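Local coordinates for probable aminotransferase (Pseudomonas aeruginosa, PDB 5YKR), which is probably an aminotransferase of the class-III family, a pyridoxal-phosphate-dependent enzyme whose cofactor is carried on a lysine, at residues 279-284 with 295-300; 375-380 with 388-393; 63-68 with 90-95. All coordinates share one frame; numbering follows the deposited sequence.

Contact 1: residues 279-284 with 295-300; sequences PDFFVL and AVWGCS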
loop_
_atom_site.group_PDB
_atom_site.type_symbol
_atom_site.label_atom_id
_atom_site.label_comp_id
_atom_site.label_asym_id
_atom_site.label_seq_id
_atom_site.Cartn_x
_atom_site.Cartn_y
_atom_site.Cartn_z
ATOM N N PRO A 279 0.795 -17.353 17.640
ATOM C CA PRO A 279 1.257 -17.087 16.249
ATOM C C PRO A 279 2.774 -16.951 16.192
ATOM O O PRO A 279 3.368 -16.437 17.122
ATOM C CB PRO A 279 0.605 -15.750 15.891
ATOM C CG PRO A 279 0.152 -15.209 17.169
ATOM C CD PRO A 279 0.035 -16.238 18.216
ATOM N N ASP A 280 3.353 -17.336 15.088
ATOM C CA ASP A 280 4.741 -16.909 14.762
ATOM C C ASP A 280 4.810 -15.488 14.228
ATOM O O ASP A 280 5.757 -14.781 14.484
ATOM C CB ASP A 280 5.419 -17.899 13.818
ATOM C CG ASP A 280 5.477 -19.277 14.399
ATOM O OD1 ASP A 280 5.871 -19.423 15.603
ATOM O OD2 ASP A 280 5.129 -20.249 13.658
ATOM N N PHE A 281 3.827 -15.159 13.402
ATOM C CA PHE A 281 3.639 -13.836 12.828
ATOM C C PHE A 281 2.173 -13.444 13.007
ATOM O O PHE A 281 1.292 -14.292 12.928
ATOM C CB PHE A 281 3.963 -13.797 11.329
ATOM C CG PHE A 281 5.391 -14.064 10.997
ATOM C CD1 PHE A 281 5.831 -15.351 10.843
ATOM C CD2 PHE A 281 6.279 -13.027 10.784
ATOM C CE1 PHE A 281 7.146 -15.616 10.517
ATOM C CE2 PHE A 281 7.624 -13.283 10.430
ATOM C CZ PHE A 281 8.038 -14.591 10.316
ATOM N N PHE A 282 1.951 -12.146 13.192
ATOM C CA PHE A 282 0.612 -11.578 13.407
ATOM C C PHE A 282 0.485 -10.388 12.471
ATOM O O PHE A 282 1.377 -9.527 12.446
ATOM C CB PHE A 282 0.548 -11.110 14.875
ATOM C CG PHE A 282 -0.743 -10.504 15.295
ATOM C CD1 PHE A 282 -1.021 -9.137 15.065
ATOM C CD2 PHE A 282 -1.692 -11.285 15.967
ATOM C CE1 PHE A 282 -2.225 -8.613 15.469
ATOM C CE2 PHE A 282 -2.878 -10.721 16.376
ATOM C CZ PHE A 282 -3.145 -9.396 16.138
ATOM N N VAL A 283 -0.583 -10.339 11.692
ATOM C CA VAL A 283 -0.829 -9.253 10.746
ATOM C C VAL A 283 -2.154 -8.550 11.049
ATOM O O VAL A 283 -3.182 -9.219 11.304
ATOM C CB VAL A 283 -0.876 -9.835 9.300
ATOM C CG1 VAL A 283 -1.385 -8.808 8.271
ATOM C CG2 VAL A 283 0.492 -10.396 8.932
ATOM N N LEU A 284 -2.136 -7.225 10.997
ATOM C CA LEU A 284 -3.342 -6.434 11.254
ATOM C C LEU A 284 -3.368 -5.148 10.458
ATOM O O LEU A 284 -2.515 -4.285 10.682
ATOM C CB LEU A 284 -3.438 -6.120 12.752
ATOM C CG LEU A 284 -4.521 -5.115 13.187
ATOM C CD1 LEU A 284 -5.935 -5.558 12.755
ATOM C CD2 LEU A 284 -4.442 -4.965 14.705
ATOM N N ALA A 295 -0.803 -0.928 7.971
ATOM C CA ALA A 295 -0.936 -2.188 8.691
ATOM C C ALA A 295 0.304 -2.349 9.559
ATOM O O ALA A 295 1.342 -1.698 9.317
ATOM C CB ALA A 295 -1.072 -3.381 7.727
ATOM N N VAL A 296 0.197 -3.257 10.541
ATOM C CA VAL A 296 1.348 -3.697 11.285
ATOM C C VAL A 296 1.516 -5.195 11.114
ATOM O O VAL A 296 0.531 -5.938 10.898
ATOM C CB VAL A 296 1.227 -3.353 12.795
ATOM C CG1 VAL A 296 1.231 -1.845 13.004
ATOM C CG2 VAL A 296 -0.012 -3.990 13.450
ATOM N N TRP A 297 2.743 -5.665 11.254
ATOM C CA TRP A 297 2.998 -7.057 11.422
ATOM C C TRP A 297 4.016 -7.260 12.496
ATOM O O TRP A 297 4.928 -6.456 12.644
ATOM C CB TRP A 297 3.336 -7.765 10.134
ATOM C CG TRP A 297 4.550 -7.408 9.459
ATOM C CD1 TRP A 297 4.694 -6.500 8.467
ATOM C CD2 TRP A 297 5.827 -8.010 9.674
ATOM N NE1 TRP A 297 6.006 -6.488 8.030
ATOM C CE2 TRP A 297 6.730 -7.409 8.759
ATOM C CE3 TRP A 297 6.311 -8.995 10.560
ATOM C CZ2 TRP A 297 8.084 -7.744 8.705
ATOM C CZ3 TRP A 297 7.652 -9.337 10.487
ATOM C CH2 TRP A 297 8.497 -8.752 9.563
ATOM N N GLY A 298 3.859 -8.355 13.201
ATOM C CA GLY A 298 4.746 -8.721 14.306
ATOM C C GLY A 298 5.220 -10.145 14.225
ATOM O O GLY A 298 4.607 -10.948 13.528
ATOM N N CYS A 299 6.353 -10.420 14.890
ATOM C CA CYS A 299 6.871 -11.782 14.920
ATOM C C CYS A 299 7.505 -12.103 16.232
ATOM O O CYS A 299 7.900 -11.213 17.016
ATOM C CB CYS A 299 7.842 -12.014 13.785
ATOM S SG CYS A 299 9.423 -11.130 13.878
ATOM N N SER A 300 7.596 -13.400 16.470
ATOM C CA SER A 300 8.258 -13.904 17.699
ATOM C C SER A 300 9.758 -13.623 17.668
ATOM O O SER A 300 10.350 -13.385 16.605
ATOM C CB SER A 300 8.042 -15.397 17.844
ATOM O OG SER A 300 8.804 -16.093 16.857
HETATM O O HOH W 1 8.198 -18.654 16.599
#
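Phe281 packs beside Cys299 and Trp297 on one face of an antiparallel hairpin, strands 281-284 and 295-299 of the seven-stranded sheet. Its CD2 lies 3.5 Å from Cys299 CB. Cys299 SG makes an oblique sulfur-aromatic contact, 5.3 Å from the Phe281 ring centroid. Trp297 CZ3 meets the edge of the Phe281 ring in its plane, 3.9 Å from Phe281 CE2. The two aromatic side chains run side by side, pointing the same way. Trp297 CB touches Val283 CG2 at 4.1 Å. Helix 139-154 covers this face, and Leu42 of the second subunit packs on Trp297 and Cys299. On the other face Leu284 CB meets Val296 CG2 at 4.1 Å, and Phe282 stacks on Phe128. Backbone bonds pair Phe282 with Gly298 and Leu284 with Val296. The connection carries cofactor-bearing Lys286.

The Asp280-Ser300 end is more open. Ser300 N bonds Asp280 O at 3.0 Å, but the side chains meet through a water, 2.6 Å from both Asp280 OD1 and Ser300 OG. Ser300 OG caps the next helix at Gln303 N. Asp280 OD2 forms a salt bridge with Arg246 and accepts a hydrogen bond from Leu256 N. With the water donating to OD1, its charge is probably well compensated.

Contact 2: residues 375-380 with 388-393; sequences LPWHVT and YLFMTH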
loop_
_atom_site.group_PDB
_atom_site.type_symbol
_atom_site.label_atom_id
_atom_site.label_comp_id
_atom_site.label_asym_id
_atom_site.label_seq_id
_atom_site.Cartn_x
_atom_site.Cartn_y
_atom_site.Cartn_z
ATOM N N LEU A 375 -36.238 -19.956 7.569
ATOM C CA LEU A 375 -35.272 -19.893 6.475
ATOM C C LEU A 375 -34.139 -20.873 6.738
ATOM O O LEU A 375 -33.654 -20.961 7.865
ATOM C CB LEU A 375 -34.745 -18.477 6.300
ATOM C CG LEU A 375 -35.686 -17.493 5.676
ATOM C CD1 LEU A 375 -35.199 -16.075 5.953
ATOM C CD2 LEU A 375 -35.823 -17.740 4.188
ATOM N N PRO A 376 -33.612 -21.526 5.685
ATOM C CA PRO A 376 -32.496 -22.453 5.831
ATOM C C PRO A 376 -31.171 -21.700 5.838
ATOM O O PRO A 376 -30.265 -21.970 5.046
ATOM C CB PRO A 376 -32.641 -23.331 4.566
ATOM C CG PRO A 376 -33.193 -22.400 3.527
ATOM C CD PRO A 376 -34.120 -21.501 4.288
ATOM N N TRP A 377 -31.077 -20.734 6.746
ATOM C CA TRP A 377 -29.932 -19.831 6.861
ATOM C C TRP A 377 -29.471 -19.854 8.328
ATOM O O TRP A 377 -30.185 -20.332 9.218
ATOM C CB TRP A 377 -30.341 -18.389 6.556
ATOM C CG TRP A 377 -30.887 -18.054 5.184
ATOM C CD1 TRP A 377 -31.237 -18.918 4.188
ATOM C CD2 TRP A 377 -31.178 -16.751 4.687
ATOM N NE1 TRP A 377 -31.690 -18.229 3.103
ATOM C CE2 TRP A 377 -31.674 -16.892 3.388
ATOM C CE3 TRP A 377 -31.016 -15.457 5.202
ATOM C CZ2 TRP A 377 -32.019 -15.803 2.605
ATOM C CZ3 TRP A 377 -31.355 -14.393 4.426
ATOM C CH2 TRP A 377 -31.868 -14.570 3.138
ATOM N N HIS A 378 -28.271 -19.306 8.585
ATOM C CA HIS A 378 -27.824 -19.170 9.981
ATOM C C HIS A 378 -27.015 -17.894 10.106
ATOM O O HIS A 378 -26.561 -17.345 9.099
ATOM C CB HIS A 378 -27.002 -20.370 10.488
ATOM C CG HIS A 378 -25.658 -20.482 9.859
ATOM N ND1 HIS A 378 -25.465 -20.989 8.595
ATOM C CD2 HIS A 378 -24.457 -20.051 10.296
ATOM C CE1 HIS A 378 -24.179 -20.863 8.284
ATOM N NE2 HIS A 378 -23.543 -20.316 9.311
ATOM N N VAL A 379 -26.835 -17.477 11.344
ATOM C CA VAL A 379 -26.046 -16.308 11.669
ATOM C C VAL A 379 -24.989 -16.640 12.694
ATOM O O VAL A 379 -25.211 -17.432 13.611
ATOM C CB VAL A 379 -26.955 -15.115 12.114
ATOM C CG1 VAL A 379 -27.703 -15.354 13.450
ATOM C CG2 VAL A 379 -26.178 -13.817 12.225
ATOM N N THR A 380 -23.826 -15.972 12.522
ATOM C CA THR A 380 -22.645 -16.144 13.370
ATOM C C THR A 380 -22.113 -14.787 13.828
ATOM O O THR A 380 -22.207 -13.822 13.100
ATOM C CB THR A 380 -21.549 -16.896 12.591
ATOM O OG1 THR A 380 -22.075 -18.174 12.194
ATOM C CG2 THR A 380 -20.297 -17.123 13.406
ATOM N N TYR A 388 -24.536 -13.496 8.397
ATOM C CA TYR A 388 -25.351 -14.651 8.073
ATOM C C TYR A 388 -24.941 -15.276 6.704
ATOM O O TYR A 388 -24.232 -14.650 5.878
ATOM C CB TYR A 388 -26.833 -14.348 8.138
ATOM C CG TYR A 388 -27.273 -13.114 7.414
ATOM C CD1 TYR A 388 -27.693 -13.170 6.061
ATOM C CD2 TYR A 388 -27.316 -11.883 8.056
ATOM C CE1 TYR A 388 -28.077 -12.026 5.397
ATOM C CE2 TYR A 388 -27.744 -10.742 7.391
ATOM C CZ TYR A 388 -28.158 -10.836 6.083
ATOM O OH TYR A 388 -28.563 -9.754 5.370
ATOM N N LEU A 389 -25.323 -16.529 6.527
ATOM C CA LEU A 389 -24.998 -17.317 5.344
ATOM C C LEU A 389 -26.244 -18.108 4.991
ATOM O O LEU A 389 -27.010 -18.532 5.885
ATOM C CB LEU A 389 -23.863 -18.310 5.655
ATOM C CG LEU A 389 -22.416 -18.048 5.285
ATOM C CD1 LEU A 389 -21.541 -19.162 5.826
ATOM C CD2 LEU A 389 -22.221 -17.791 3.776
ATOM N N PHE A 390 -26.416 -18.380 3.688
ATOM C CA PHE A 390 -27.650 -19.029 3.206
ATOM C C PHE A 390 -27.520 -20.561 3.228
ATOM O O PHE A 390 -27.704 -21.233 2.211
ATOM C CB PHE A 390 -28.027 -18.538 1.807
ATOM C CG PHE A 390 -27.985 -17.041 1.609
ATOM C CD1 PHE A 390 -28.380 -16.152 2.612
ATOM C CD2 PHE A 390 -27.581 -16.518 0.400
ATOM C CE1 PHE A 390 -28.331 -14.780 2.399
ATOM C CE2 PHE A 390 -27.556 -15.151 0.160
ATOM C CZ PHE A 390 -27.917 -14.284 1.171
ATOM N N MET A 391 -27.212 -21.096 4.404
ATOM C CA MET A 391 -27.225 -22.533 4.627
ATOM C C MET A 391 -27.634 -22.796 6.088
ATOM O O MET A 391 -27.513 -21.925 6.976
ATOM C CB MET A 391 -25.844 -23.131 4.313
ATOM C CG MET A 391 -24.685 -22.567 5.142
ATOM S SD MET A 391 -23.036 -23.058 4.635
ATOM C CE MET A 391 -23.045 -24.801 5.105
ATOM N N THR A 392 -28.151 -23.989 6.326
ATOM C CA THR A 392 -28.760 -24.269 7.628
ATOM C C THR A 392 -27.779 -24.275 8.825
ATOM O O THR A 392 -28.121 -23.853 9.921
ATOM C CB THR A 392 -29.536 -25.602 7.571
ATOM O OG1 THR A 392 -30.625 -25.410 6.683
ATOM C CG2 THR A 392 -30.088 -25.959 8.876
ATOM N N HIS A 393 -26.577 -24.765 8.584
ATOM C CA HIS A 393 -25.616 -25.043 9.637
ATOM C C HIS A 393 -24.315 -24.285 9.328
ATOM O O HIS A 393 -24.038 -23.981 8.189
ATOM C CB HIS A 393 -25.321 -26.542 9.702
ATOM C CG HIS A 393 -26.534 -27.403 9.959
ATOM N ND1 HIS A 393 -27.166 -27.460 11.186
ATOM C CD2 HIS A 393 -27.209 -28.247 9.149
ATOM C CE1 HIS A 393 -28.187 -28.297 11.117
ATOM N NE2 HIS A 393 -28.226 -28.800 9.893
#
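Trp377 and Phe390 lie side by side and point the same way, with Phe390 CD1 over the centre of one indole face. That atom is 3.5 Å from Trp377 CE2. The planes of the Phe390 ring and the indole six-membered ring are inclined at 41°, so the pair is oblique. Phe390 CA sits over the five-membered ring in a CH-pi contact, 4.0 Å from its centroid. Leu375 CD1 lies over the centre of the opposite indole face. Tyr388 CD1 comes obliquely to Trp377 CE3 at 4.1 Å. Trp377 NE1 bonds the carbonyl of Phe5, and Leu413 and Leu453 also pack on this indole.

The end of His378 comes up against segment 388-393. The ring gives a nearly straight bond from ND1 to Met391 O, 2.8 Å long. This bond helps to fix the rotation of the imidazole. The acceptor lies in the imidazole plane, while ND1 sits above the plane of the Met391 carbonyl. His393 C lies over one face of the ring, toward its rim, and Leu389 CB is 3.7 Å from His378 CE1.

Backbone bonds join His378 and Leu389 in both directions, and Val379 CB meets Tyr388 CB at 4.1 Å. Beyond these pairs, inverse gamma turns centred on Pro376 and Phe390 bend the two chains. The whole is the open end of a beta hairpin, strands 378-382 and 385-389, in a three-stranded antiparallel sheet.

Contact 3: residues 63-68 with 90-95; sequences EAQGAR and GHAQPA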
loop_
_atom_site.group_PDB
_atom_site.type_symbol
_atom_site.label_atom_id
_atom_site.label_comp_id
_atom_site.label_asym_id
_atom_site.label_seq_id
_atom_site.Cartn_x
_atom_site.Cartn_y
_atom_site.Cartn_z
ATOM N N GLU A 63 -20.735 13.985 4.487
ATOM C CA GLU A 63 -20.018 13.919 5.755
ATOM C C GLU A 63 -20.429 12.714 6.553
ATOM O O GLU A 63 -21.504 12.117 6.341
ATOM C CB GLU A 63 -20.208 15.189 6.568
ATOM C CG GLU A 63 -21.632 15.436 6.931
ATOM C CD GLU A 63 -21.810 16.754 7.615
ATOM O OE1 GLU A 63 -20.839 17.554 7.681
ATOM O OE2 GLU A 63 -22.927 16.983 8.103
ATOM N N ALA A 64 -19.572 12.357 7.498
ATOM C CA ALA A 64 -19.794 11.200 8.367
ATOM C C ALA A 64 -19.127 11.401 9.691
ATOM O O ALA A 64 -18.007 11.938 9.759
ATOM C CB ALA A 64 -19.247 9.937 7.725
ATOM N N GLN A 65 -19.762 10.909 10.745
ATOM C CA GLN A 65 -19.212 11.007 12.110
ATOM C C GLN A 65 -19.770 9.857 12.909
ATOM O O GLN A 65 -20.983 9.578 12.831
ATOM C CB GLN A 65 -19.554 12.350 12.757
ATOM C CG GLN A 65 -18.763 13.563 12.231
ATOM C CD GLN A 65 -19.453 14.318 11.074
ATOM O OE1 GLN A 65 -20.660 14.138 10.800
ATOM N NE2 GLN A 65 -18.686 15.175 10.380
ATOM N N GLY A 66 -18.929 9.131 13.623
ATOM C CA GLY A 66 -19.404 7.957 14.384
ATOM C C GLY A 66 -19.947 6.890 13.451
ATOM O O GLY A 66 -19.249 6.460 12.575
ATOM N N ALA A 67 -21.213 6.504 13.662
ATOM C CA ALA A 67 -21.894 5.555 12.777
ATOM C C ALA A 67 -22.948 6.233 11.881
ATOM O O ALA A 67 -23.816 5.555 11.355
ATOM C CB ALA A 67 -22.550 4.422 13.582
ATOM N N ARG A 68 -22.860 7.538 11.679
ATOM C CA ARG A 68 -23.806 8.289 10.862
ATOM C C ARG A 68 -23.151 8.783 9.606
ATOM O O ARG A 68 -22.036 9.317 9.644
ATOM C CB ARG A 68 -24.390 9.467 11.659
ATOM C CG ARG A 68 -25.306 8.989 12.789
ATOM C CD ARG A 68 -25.961 10.120 13.600
ATOM N NE ARG A 68 -27.093 10.741 12.915
ATOM C CZ ARG A 68 -27.773 11.808 13.350
ATOM N NH1 ARG A 68 -27.462 12.436 14.483
ATOM N NH2 ARG A 68 -28.780 12.263 12.624
ATOM N N GLY A 90 -15.554 3.578 14.016
ATOM C CA GLY A 90 -16.360 4.747 13.689
ATOM C C GLY A 90 -15.629 5.736 12.807
ATOM O O GLY A 90 -14.381 5.735 12.682
ATOM N N HIS A 91 -16.404 6.604 12.192
ATOM C CA HIS A 91 -15.862 7.703 11.423
ATOM C C HIS A 91 -15.420 8.829 12.334
ATOM O O HIS A 91 -16.112 9.152 13.300
ATOM C CB HIS A 91 -16.893 8.188 10.422
ATOM C CG HIS A 91 -17.323 7.131 9.472
ATOM N ND1 HIS A 91 -16.464 6.539 8.581
ATOM C CD2 HIS A 91 -18.519 6.510 9.332
ATOM C CE1 HIS A 91 -17.134 5.633 7.881
ATOM N NE2 HIS A 91 -18.388 5.572 8.329
ATOM N N ALA A 92 -14.304 9.485 11.970
ATOM C CA ALA A 92 -13.932 10.722 12.637
ATOM C C ALA A 92 -13.819 10.580 14.176
ATOM O O ALA A 92 -14.312 11.438 14.934
ATOM C CB ALA A 92 -14.912 11.846 12.260
ATOM N N GLN A 93 -13.204 9.503 14.636
ATOM C CA GLN A 93 -12.897 9.373 16.088
ATOM C C GLN A 93 -12.091 10.580 16.519
ATOM O O GLN A 93 -11.063 10.886 15.934
ATOM C CB GLN A 93 -12.099 8.085 16.341
ATOM C CG GLN A 93 -12.857 6.845 16.678
ATOM C CD GLN A 93 -13.455 6.819 18.055
ATOM O OE1 GLN A 93 -13.254 7.740 18.910
ATOM N NE2 GLN A 93 -14.223 5.733 18.301
ATOM N N PRO A 94 -12.566 11.339 17.529
ATOM C CA PRO A 94 -11.932 12.606 17.791
ATOM C C PRO A 94 -10.436 12.535 18.157
ATOM O O PRO A 94 -9.652 13.374 17.677
ATOM C CB PRO A 94 -12.745 13.192 18.942
ATOM C CG PRO A 94 -14.004 12.500 18.884
ATOM C CD PRO A 94 -13.848 11.191 18.227
ATOM N N ALA A 95 -10.029 11.537 18.957
ATOM C CA ALA A 95 -8.624 11.476 19.318
ATOM C C ALA A 95 -7.742 11.197 18.092
ATOM O O ALA A 95 -6.596 11.685 17.993
ATOM C CB ALA A 95 -8.378 10.412 20.363
#
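His91 lays its imidazole against the methyl of Ala64. Ala64 CB is 3.8 Å from His91 CG and sits off-centre against the ring in a CH-pi contact. His91 CG is anti to its own carbonyl carbon (chi1 -59°), beside the backbone N, and the ring lies up against Ala64 and Gly66. Gly66 O approaches the same ring obliquely, 3.3 Å from His91 CD2. At the far end Asp79 OD2 bonds His91 NE2 and holds the ring, and Val69 and Leu82 also pack on it.

The backbone link is a single antiparallel bridge. Gly66 N donates to His91 O at 2.8 Å, and His91 N returns a bond to Gly66 O at 2.9 Å. The second is nearly straight (172°) and uses a lone pair of the oxygen, in the carbonyl plane. The CA atoms of Gly66 and Gly90 are 4.5 Å apart. Gly66 takes the second position of a type II' turn, with phi 64°, where glycine is common. At the backbone angles of Gly90 a CB would press against the carbonyl O of the residue before.

The second subunit borders this contact. Its Leu110 packs on Ala64 and His91, and its Arg105 carbonyl accepts a bond from Gln65 NE2. The turn, Gln65 to Arg68, links strands 61-65 and 68-71. The contact is thus a beta-hairpin turn bridged to the loop that leads into helix 94-104, with Gln93 at its N-cap, beside the dimer interface.

From the N terminus, contact 3 comes first. It closes a loop of 21 residues with most of strand 68-71 and all of 76-79, and ties the turn of a small sheet to the start of helix 94-104. Contact 1 follows. It closes a ten-residue connection, which includes the cofactor-bearing Lys286, and joins two strands of the seven-stranded sheet. Contact 2 is last and closes a short hairpin in the three-stranded sheet. The three loops run in series, and none nests or crosses. Contacts 1 and 2 lie on opposite sides of the chain's centre, with centres 32 Å apart. Contacts 1 and 3 both touch the second subunit; contact 2 does not.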